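Exodeoxyribonuclease III (Methanosarcina mazei, PDB 5J8N) probably cleaves DNA at abasic sites and trims 3' ends of double-stranded DNA as a magnesium-dependent nuclease of the AP/ExoA repair family. Local coordinates at residues A[203-208]-A[217-222]; A[5-10]-A[241-246]. The protein carries 3 engineered substitutions. All blocks are in the same frame, centred on the assembly; numbering follows the deposited sequence.

Both contacts lie beside the predicted active site, their centres about 12 Å apart, interaction 1 in a hairpin at one mixed sheet of this DNase I-like fold, interaction 2 where a strand of the other sheet meets a loop. Along the chain, segment 5-10 comes first, in strand 3-10; both halves of interaction 1, the hairpin of strands 205-206 and 218-227, follow; and 241-246, the loop between strands 234-239 and 251-256, closes the order. Interaction 1 thus falls wholly within the long span of chain that interaction 2 brings together. They touch directly, with D222 OD1 4.2 Å from N10 CB. H248, predicted to be catalytic, is hydrogen-bonded from both: by D222 in interaction 1 and by W9 and S246 in interaction 2.

Interaction 1 of 2, residues A[203-208]-A[217-222]; sequences YSWWSY and VGWRLD. Engineered in segment 203-208: Y208 (natural residue Met).
A classic beta bulge marks the hairpin formed by strands 205-206 and 218-227: S204 and W205 together face the single residue W219. W219 N donates to W205 O, 2.8 Å away and in the carbonyl plane. W219 O receives two donors, S204 N from above its carbonyl plane at 2.9 Å and W205 N in a weak, bent bond. The bulge's first residue, S204, puts OG in the crowded position between backbone N and carbonyl carbon (chi1 66°), where it donates to D222 OD2 on the anti lone pair, 2.6 Å away, and accepts from L221 N at 3.1 Å. D222 OD2 also bonds H248 ND1, so the serine is a second-shell group that would tend to steady and polarise an aspartate predicted to be important for catalysis. W205 and W219 run alongside each other on one side of the hairpin and meet T-shaped: the CE3 edge of W205 points at the five-membered ring of W219, planes at 85° and CE3 3.5 Å from W219 CD1. The methyl L221 CD1 packs 3.6 Å from W205 CB. G218 is passed closely by two aromatics; its O lies 3.5 Å above the plane of the Y203 ring, over the centre, and a CB here would clash with Y203 CB and W206 NE1. W206 NE1 is taken by N216 OD1. Outward from the hairpin, W205 NE1 bonds D247, a predicted magnesium ligand, R220 bridges to D160 and D191, and S204 and D222 rest their side chains on V251 of strand 251-256.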
loop_
_atom_site.group_PDB
_atom_site.type_symbol
_atom_site.label_atom_id
_atom_site.label_comp_id
_atom_site.label_asym_id
_atom_site.label_seq_id
_atom_site.Cartn_x
_atom_site.Cartn_y
_atom_site.Cartn_z
ATOM N N TYR A 203 -4.693 -13.601 2.439
ATOM C CA TYR A 203 -3.608 -12.886 3.076
ATOM C C TYR A 203 -2.686 -12.272 2.055
ATOM O O TYR A 203 -2.658 -12.671 0.882
ATOM C CB TYR A 203 -2.820 -13.861 3.977
ATOM C CG TYR A 203 -3.682 -14.659 4.912
ATOM C CD1 TYR A 203 -4.626 -14.036 5.728
ATOM C CD2 TYR A 203 -3.562 -16.046 4.989
ATOM C CE1 TYR A 203 -5.437 -14.777 6.575
ATOM C CE2 TYR A 203 -4.347 -16.814 5.854
ATOM C CZ TYR A 203 -5.289 -16.169 6.629
ATOM O OH TYR A 203 -6.110 -16.915 7.440
ATOM N N SER A 204 -1.846 -11.345 2.506
ATOM C CA SER A 204 -0.897 -10.691 1.591
ATOM C C SER A 204 0.506 -10.695 2.144
ATOM O O SER A 204 1.389 -10.102 1.529
ATOM C CB SER A 204 -1.326 -9.236 1.282
ATOM O OG SER A 204 -1.249 -8.448 2.490
ATOM N N TRP A 205 0.738 -11.311 3.296
ATOM C CA TRP A 205 2.077 -11.394 3.922
ATOM C C TRP A 205 2.219 -12.710 4.629
ATOM O O TRP A 205 1.271 -13.198 5.263
ATOM C CB TRP A 205 2.265 -10.233 4.956
ATOM C CG TRP A 205 3.599 -10.332 5.628
ATOM C CD1 TRP A 205 4.814 -9.822 5.167
ATOM C CD2 TRP A 205 3.917 -11.030 6.857
ATOM N NE1 TRP A 205 5.839 -10.168 6.035
ATOM C CE2 TRP A 205 5.338 -10.933 7.064
ATOM C CE3 TRP A 205 3.160 -11.783 7.775
ATOM C CZ2 TRP A 205 5.977 -11.480 8.158
ATOM C CZ3 TRP A 205 3.832 -12.372 8.851
ATOM C CH2 TRP A 205 5.223 -12.203 9.034
ATOM N N TRP A 206 3.422 -13.273 4.520
ATOM C CA TRP A 206 3.766 -14.491 5.238
ATOM C C TRP A 206 5.197 -14.382 5.703
ATOM O O TRP A 206 6.039 -13.811 4.980
ATOM C CB TRP A 206 3.654 -15.774 4.375
ATOM C CG TRP A 206 2.316 -15.932 3.643
ATOM C CD1 TRP A 206 1.317 -16.766 3.988
ATOM C CD2 TRP A 206 1.888 -15.244 2.463
ATOM N NE1 TRP A 206 0.249 -16.640 3.104
ATOM C CE2 TRP A 206 0.600 -15.708 2.158
ATOM C CE3 TRP A 206 2.487 -14.276 1.630
ATOM C CZ2 TRP A 206 -0.102 -15.268 1.053
ATOM C CZ3 TRP A 206 1.770 -13.809 0.530
ATOM C CH2 TRP A 206 0.479 -14.327 0.262
ATOM N N SER A 207 5.494 -14.927 6.875
ATOM C CA SER A 207 6.870 -15.007 7.346
ATOM C C SER A 207 7.713 -15.779 6.317
ATOM O O SER A 207 7.233 -16.666 5.621
ATOM C CB SER A 207 6.875 -15.721 8.698
ATOM O OG SER A 207 8.228 -15.947 9.146
ATOM N N TYR A 208 9.006 -15.450 6.253
ATOM C CA TYR A 208 9.964 -16.289 5.524
ATOM C C TYR A 208 10.317 -17.571 6.244
ATOM O O TYR A 208 11.085 -18.387 5.737
ATOM C CB TYR A 208 11.242 -15.508 5.284
ATOM C CG TYR A 208 11.221 -14.383 4.270
ATOM C CD1 TYR A 208 11.141 -14.627 2.920
ATOM C CD2 TYR A 208 11.373 -13.079 4.701
ATOM C CE1 TYR A 208 11.187 -13.520 1.984
ATOM C CE2 TYR A 208 11.447 -11.984 3.821
ATOM C CZ TYR A 208 11.352 -12.241 2.470
ATOM O OH TYR A 208 11.467 -11.177 1.597
ATOM N N VAL A 217 0.113 -19.567 6.335
ATOM C CA VAL A 217 0.043 -18.926 7.646
ATOM C C VAL A 217 0.344 -17.466 7.420
ATOM O O VAL A 217 1.513 -17.039 7.535
ATOM C CB VAL A 217 1.031 -19.557 8.631
ATOM C CG1 VAL A 217 0.864 -18.946 10.023
ATOM C CG2 VAL A 217 0.781 -21.065 8.722
ATOM N N GLY A 218 -0.680 -16.687 7.095
ATOM C CA GLY A 218 -0.489 -15.350 6.602
ATOM C C GLY A 218 -1.270 -14.294 7.342
ATOM O O GLY A 218 -2.083 -14.607 8.255
ATOM N N TRP A 219 -1.028 -13.062 6.892
ATOM C CA TRP A 219 -1.739 -11.877 7.404
ATOM C C TRP A 219 -2.136 -11.054 6.223
ATOM O O TRP A 219 -1.334 -10.940 5.291
ATOM C CB TRP A 219 -0.820 -11.029 8.303
ATOM C CG TRP A 219 -0.229 -11.637 9.521
ATOM C CD1 TRP A 219 0.450 -12.823 9.642
ATOM C CD2 TRP A 219 -0.158 -10.999 10.800
ATOM N NE1 TRP A 219 0.907 -12.978 10.935
ATOM C CE2 TRP A 219 0.551 -11.866 11.661
ATOM C CE3 TRP A 219 -0.640 -9.768 11.296
ATOM C CZ2 TRP A 219 0.812 -11.544 13.004
ATOM C CZ3 TRP A 219 -0.373 -9.444 12.658
ATOM C CH2 TRP A 219 0.349 -10.334 13.474
ATOM N N ARG A 220 -3.297 -10.401 6.255
ATOM C CA ARG A 220 -3.632 -9.400 5.234
ATOM C C ARG A 220 -3.223 -8.032 5.760
ATOM O O ARG A 220 -3.905 -7.440 6.612
ATOM C CB ARG A 220 -5.123 -9.449 4.899
ATOM C CG ARG A 220 -5.414 -8.708 3.596
ATOM C CD ARG A 220 -6.854 -8.994 3.084
ATOM N NE ARG A 220 -7.871 -8.492 4.038
ATOM C CZ ARG A 220 -8.577 -7.362 3.892
ATOM N NH1 ARG A 220 -9.469 -7.002 4.835
ATOM N NH2 ARG A 220 -8.466 -6.590 2.806
ATOM N N LEU A 221 -2.061 -7.578 5.303
ATOM C CA LEU A 221 -1.475 -6.288 5.702
ATOM C C LEU A 221 -1.609 -5.228 4.635
ATOM O O LEU A 221 -1.368 -4.053 4.916
ATOM C CB LEU A 221 0.025 -6.448 6.004
ATOM C CG LEU A 221 0.338 -7.522 7.066
ATOM C CD1 LEU A 221 1.827 -7.571 7.317
ATOM C CD2 LEU A 221 -0.391 -7.177 8.390
ATOM N N ASP A 222 -1.932 -5.659 3.403
ATOM C CA ASP A 222 -1.923 -4.758 2.245
ATOM C C ASP A 222 -3.329 -4.592 1.765
ATOM O O ASP A 222 -4.081 -5.573 1.638
ATOM C CB ASP A 222 -1.027 -5.349 1.139
ATOM C CG ASP A 222 0.360 -5.556 1.651
ATOM O OD1 ASP A 222 1.140 -4.570 1.672
ATOM O OD2 ASP A 222 0.661 -6.680 2.106
HETATM O O HOH W 1 3.764 -16.295 8.881
#

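Interaction 2 of 2, residues A[5-10]-A[241-246]; sequences NLISWN and PEIMGS
I243 CG2 sits over one face of the W9 indole in a CH-pi contact, 4.0 Å from the centroid of the six-membered ring and 23° off its normal. The ring's far corner, CH2, meets the carbonyl of the loop at its edge, 3.3 Å from M244 O. The tip of I7 adds a looser touch, its CD1 lying 4.2 Å from I243 CD1. With CG anti to the backbone N (chi1 -169°), W9 reaches across to the loop and brings NE1 within 3.7 Å of S246 CB. S246 OG, itself anti to its backbone N, donates to N10 O at 2.7 Å, on a lone pair in the carbonyl plane. The end of strand 3-10 is thereby tied to the loop leading from strand 234-239 to 251-256, in the DNase I-like sheet where 251-256 pairs with 3-10. An alanine in place of W9 would probably loosen the loop, losing the face that I243 covers and the indole N-H bonded to H248 O. L25 and F22 of helix 22-27 also touch W9, and L25 reaches I243 as well. N10, a predicted magnesium ligand, bonds D151 OD2 through ND2 and accepts from N12 N on OD1, while S246 OG is also bonded to H248 N.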
loop_
_atom_site.group_PDB
_atom_site.type_symbol
_atom_site.label_atom_id
_atom_site.label_comp_id
_atom_site.label_asym_id
_atom_site.label_seq_id
_atom_site.Cartn_x
_atom_site.Cartn_y
_atom_site.Cartn_z
ATOM N N ASN A 5 -6.432 -0.387 -14.031
ATOM C CA ASN A 5 -6.128 -1.588 -13.299
ATOM C C ASN A 5 -4.868 -1.287 -12.460
ATOM O O ASN A 5 -3.788 -1.030 -13.032
ATOM C CB ASN A 5 -5.896 -2.717 -14.281
ATOM C CG ASN A 5 -5.805 -4.073 -13.605
ATOM O OD1 ASN A 5 -5.789 -4.173 -12.379
ATOM N ND2 ASN A 5 -5.709 -5.118 -14.415
ATOM N N LEU A 6 -5.026 -1.244 -11.155
ATOM C CA LEU A 6 -3.986 -0.870 -10.243
ATOM C C LEU A 6 -3.467 -2.064 -9.448
ATOM O O LEU A 6 -4.252 -2.898 -8.978
ATOM C CB LEU A 6 -4.516 0.189 -9.274
ATOM C CG LEU A 6 -3.550 0.680 -8.187
ATOM C CD1 LEU A 6 -3.847 2.184 -7.897
ATOM C CD2 LEU A 6 -3.636 -0.139 -6.970
ATOM N N ILE A 7 -2.137 -2.145 -9.283
ATOM C CA ILE A 7 -1.550 -3.173 -8.419
ATOM C C ILE A 7 -0.596 -2.464 -7.471
ATOM O O ILE A 7 0.012 -1.441 -7.816
ATOM C CB ILE A 7 -0.878 -4.263 -9.263
ATOM C CG1 ILE A 7 -0.437 -5.476 -8.413
ATOM C CG2 ILE A 7 0.344 -3.721 -10.076
ATOM C CD1 ILE A 7 -0.134 -6.707 -9.283
ATOM N N SER A 8 -0.503 -2.954 -6.248
ATOM C CA SER A 8 0.252 -2.381 -5.158
ATOM C C SER A 8 1.030 -3.479 -4.479
ATOM O O SER A 8 0.455 -4.557 -4.197
ATOM C CB SER A 8 -0.722 -1.731 -4.192
ATOM O OG SER A 8 -0.062 -1.205 -3.010
ATOM N N TRP A 9 2.311 -3.258 -4.219
ATOM C CA TRP A 9 3.144 -4.335 -3.752
ATOM C C TRP A 9 4.248 -3.826 -2.835
ATOM O O TRP A 9 5.071 -3.011 -3.274
ATOM C CB TRP A 9 3.784 -5.063 -4.970
ATOM C CG TRP A 9 4.466 -6.380 -4.629
ATOM C CD1 TRP A 9 4.335 -7.141 -3.488
ATOM C CD2 TRP A 9 5.339 -7.108 -5.498
ATOM N NE1 TRP A 9 5.091 -8.334 -3.609
ATOM C CE2 TRP A 9 5.687 -8.321 -4.853
ATOM C CE3 TRP A 9 5.803 -6.862 -6.787
ATOM C CZ2 TRP A 9 6.552 -9.249 -5.423
ATOM C CZ3 TRP A 9 6.637 -7.800 -7.380
ATOM C CH2 TRP A 9 7.016 -8.987 -6.676
ATOM N N ASN A 10 4.330 -4.358 -1.611
ATOM C CA ASN A 10 5.519 -4.134 -0.778
ATOM C C ASN A 10 6.573 -5.147 -1.208
ATOM O O ASN A 10 6.343 -6.375 -1.065
ATOM C CB ASN A 10 5.183 -4.297 0.707
ATOM C CG ASN A 10 6.407 -4.195 1.590
ATOM O OD1 ASN A 10 7.497 -4.664 1.228
ATOM N ND2 ASN A 10 6.247 -3.583 2.787
ATOM N N PRO A 241 -1.620 -13.859 -4.708
ATOM C CA PRO A 241 -0.701 -14.713 -3.953
ATOM C C PRO A 241 0.249 -15.509 -4.858
ATOM O O PRO A 241 1.239 -16.071 -4.349
ATOM C CB PRO A 241 -1.656 -15.644 -3.158
ATOM C CG PRO A 241 -2.921 -15.674 -3.976
ATOM C CD PRO A 241 -3.022 -14.296 -4.590
ATOM N N GLU A 242 -0.020 -15.557 -6.148
ATOM C CA GLU A 242 0.848 -16.267 -7.096
ATOM C C GLU A 242 2.076 -15.437 -7.456
ATOM O O GLU A 242 2.981 -15.986 -8.077
ATOM C CB GLU A 242 0.071 -16.680 -8.374
ATOM C CG GLU A 242 -0.317 -15.489 -9.309
ATOM C CD GLU A 242 -1.583 -14.714 -8.939
ATOM O OE1 GLU A 242 -2.132 -14.034 -9.821
ATOM O OE2 GLU A 242 -2.060 -14.781 -7.786
ATOM N N ILE A 243 2.161 -14.182 -7.056
ATOM C CA ILE A 243 3.319 -13.352 -7.406
ATOM C C ILE A 243 4.344 -13.405 -6.288
ATOM O O ILE A 243 4.058 -12.986 -5.158
ATOM C CB ILE A 243 2.891 -11.904 -7.693
ATOM C CG1 ILE A 243 1.956 -11.932 -8.909
ATOM C CG2 ILE A 243 4.152 -10.995 -7.940
ATOM C CD1 ILE A 243 1.449 -10.606 -9.356
ATOM N N MET A 244 5.508 -13.961 -6.600
ATOM C CA MET A 244 6.590 -14.269 -5.648
ATOM C C MET A 244 7.608 -13.158 -5.648
ATOM O O MET A 244 7.575 -12.277 -6.491
ATOM C CB MET A 244 7.251 -15.613 -6.025
ATOM C CG MET A 244 6.225 -16.774 -6.193
ATOM S SD MET A 244 5.185 -17.003 -4.744
ATOM C CE MET A 244 6.168 -17.687 -3.497
ATOM N N GLY A 245 8.532 -13.258 -4.706
ATOM C CA GLY A 245 9.703 -12.383 -4.689
ATOM C C GLY A 245 9.823 -11.482 -3.473
ATOM O O GLY A 245 10.878 -10.868 -3.302
ATOM N N SER A 246 8.784 -11.427 -2.674
ATOM C CA SER A 246 8.812 -10.633 -1.470
ATOM C C SER A 246 8.115 -11.399 -0.349
ATOM O O SER A 246 7.479 -12.456 -0.594
ATOM C CB SER A 246 8.071 -9.317 -1.741
ATOM O OG SER A 246 7.890 -8.516 -0.565
#